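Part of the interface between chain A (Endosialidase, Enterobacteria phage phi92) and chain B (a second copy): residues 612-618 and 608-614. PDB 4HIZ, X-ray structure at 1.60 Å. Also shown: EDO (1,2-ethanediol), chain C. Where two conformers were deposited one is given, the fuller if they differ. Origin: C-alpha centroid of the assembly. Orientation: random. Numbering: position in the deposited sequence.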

# COMPACT_ATOMS: atom_id res chain seq x y z
N ILE A 612 -25.47 16.27 -20.40
CA ILE A 612 -25.04 17.06 -21.58
C ILE A 612 -23.89 16.31 -22.26
O ILE A 612 -22.82 16.13 -21.68
CB ILE A 612 -24.57 18.49 -21.23
CG1 ILE A 612 -25.64 19.19 -20.38
CG2 ILE A 612 -24.27 19.26 -22.54
CD1 ILE A 612 -25.15 20.58 -19.87
N LEU A 613 -24.10 15.89 -23.50
CA LEU A 613 -23.06 15.22 -24.27
C LEU A 613 -22.48 16.25 -25.20
O LEU A 613 -23.23 16.91 -25.91
CB LEU A 613 -23.68 14.09 -25.09
CG LEU A 613 -24.44 13.04 -24.27
CD1 LEU A 613 -25.34 12.28 -25.19
CD2 LEU A 613 -23.45 12.11 -23.59
N CYS A 614 -21.16 16.41 -25.19
CA CYS A 614 -20.52 17.55 -25.88
C CYS A 614 -19.45 17.11 -26.86
O CYS A 614 -18.58 16.32 -26.50
CB CYS A 614 -19.81 18.46 -24.87
SG CYS A 614 -20.73 18.86 -23.39
N GLY A 615 -19.49 17.66 -28.08
CA GLY A 615 -18.45 17.35 -29.06
C GLY A 615 -17.19 18.16 -28.82
O GLY A 615 -16.13 17.82 -29.40
N GLY A 616 -17.30 19.26 -28.05
CA GLY A 616 -16.14 20.05 -27.65
C GLY A 616 -15.86 19.91 -26.16
O GLY A 616 -16.46 19.08 -25.46
N GLU A 617 -14.94 20.73 -25.66
CA GLU A 617 -14.37 20.52 -24.34
C GLU A 617 -15.28 21.00 -23.20
O GLU A 617 -15.18 20.50 -22.07
CB GLU A 617 -12.97 21.18 -24.27
CG GLU A 617 -12.23 20.90 -22.96
CD GLU A 617 -10.71 21.19 -22.97
OE1 GLU A 617 -9.99 20.94 -23.96
OE2 GLU A 617 -10.23 21.66 -21.92
N THR A 618 -16.19 21.92 -23.52
CA THR A 618 -17.09 22.47 -22.50
C THR A 618 -18.54 22.45 -23.00
O THR A 618 -18.77 22.39 -24.22
CB THR A 618 -16.70 23.94 -22.19
OG1 THR A 618 -16.76 24.74 -23.39
CG2 THR A 618 -15.27 24.00 -21.63
N GLU B 608 -9.86 16.85 -35.93
CA GLU B 608 -10.65 15.62 -35.78
C GLU B 608 -11.67 15.71 -34.66
O GLU B 608 -12.52 14.83 -34.55
CB GLU B 608 -9.75 14.42 -35.45
CG GLU B 608 -8.73 14.11 -36.52
CD GLU B 608 -9.31 13.36 -37.69
OE1 GLU B 608 -10.35 12.69 -37.55
OE2 GLU B 608 -8.69 13.40 -38.76
N GLN B 609 -11.60 16.75 -33.84
CA GLN B 609 -12.30 16.74 -32.54
C GLN B 609 -13.78 16.36 -32.58
O GLN B 609 -14.58 17.06 -33.19
CB GLN B 609 -12.21 18.14 -31.88
CG GLN B 609 -12.81 18.17 -30.47
CD GLN B 609 -12.83 19.60 -29.92
OE1 GLN B 609 -13.00 20.54 -30.69
NE2 GLN B 609 -12.73 19.74 -28.61
N ARG B 610 -14.11 15.26 -31.91
CA ARG B 610 -15.52 14.84 -31.88
C ARG B 610 -15.67 13.78 -30.83
O ARG B 610 -14.70 13.08 -30.46
CB ARG B 610 -15.99 14.28 -33.23
CG ARG B 610 -15.28 13.00 -33.71
CD ARG B 610 -15.44 12.91 -35.20
NE ARG B 610 -14.96 11.65 -35.77
CZ ARG B 610 -13.71 11.40 -36.16
NH1 ARG B 610 -12.74 12.31 -36.00
NH2 ARG B 610 -13.41 10.21 -36.72
N LEU B 611 -16.89 13.67 -30.33
CA LEU B 611 -17.30 12.61 -29.41
C LEU B 611 -18.18 11.63 -30.18
O LEU B 611 -19.09 12.06 -30.88
CB LEU B 611 -18.11 13.22 -28.25
CG LEU B 611 -18.59 12.23 -27.19
CD1 LEU B 611 -17.37 11.64 -26.46
CD2 LEU B 611 -19.56 12.93 -26.21
N ILE B 612 -17.90 10.34 -30.09
CA ILE B 612 -18.70 9.34 -30.82
C ILE B 612 -19.34 8.39 -29.81
O ILE B 612 -18.64 7.73 -29.04
CB ILE B 612 -17.82 8.48 -31.77
CG1 ILE B 612 -16.97 9.42 -32.67
CG2 ILE B 612 -18.70 7.54 -32.63
CD1 ILE B 612 -16.01 8.66 -33.58
N LEU B 613 -20.65 8.41 -29.78
CA LEU B 613 -21.43 7.49 -28.95
C LEU B 613 -21.88 6.31 -29.80
O LEU B 613 -22.46 6.50 -30.88
CB LEU B 613 -22.66 8.23 -28.39
CG LEU B 613 -22.26 9.56 -27.72
CD1 LEU B 613 -23.51 10.35 -27.54
CD2 LEU B 613 -21.55 9.28 -26.43
N CYS B 614 -21.58 5.11 -29.35
CA CYS B 614 -21.76 3.92 -30.21
C CYS B 614 -22.62 2.87 -29.55
O CYS B 614 -22.36 2.48 -28.41
CB CYS B 614 -20.42 3.22 -30.43
SG CYS B 614 -19.07 4.30 -30.92
C1 EDO C . -14.55 6.17 -37.02
O1 EDO C . -13.18 6.60 -36.93
C2 EDO C . -15.52 7.28 -36.67
O2 EDO C . -15.54 8.48 -37.48
O HOH W 1 -13.67 22.48 -27.73

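No hydrogen bond joins the two stretches directly; the contact consists of leucine packing, van der Waals contacts with the chain A backbone and one bridging water. Leu B611 and Leu B613 point toward chain A, while Ile B612 is out of reach, as strand alternation dictates. Leu A613 also points toward its partner; its m, t rotamer, shared by Leu B613, brings CD1 to 3.5 Å from Leu B613 CD1. Leu B611 differs: with chi1 t and chi2 p, its CD2 lies 3.5 Å from Cys A614 O and 4.4 Å from Leu A613 CB, so this methyl meets both backbone and side chain. The CA-to-CB bond of Cys A614 points away.

Gly A615 and Gly A616 present their backbone to Gln B609 and Arg B610. Gly A615 O lies 3.9 Å from Arg B610 CA and 3.5 Å from Gln B609 CG. The t, t side chain of Gln B609 carries NE2 to 3.6 Å from Gly A616 CA. A water accepts hydrogen bonds from Gln B609 NE2 and Glu A617 N, both at 3.0 Å.

The CA-to-CB bond of Arg B610 also points away. Chi1 p with extended chi2 and chi3 t sets its guanidinium between Glu B608 (m, m) and the ethanediol: NH1 donates to Glu B608 OE1 (a salt bridge) and Glu B608 O, both at 2.9 Å, and NH2 to ethanediol O2 (2.8 Å).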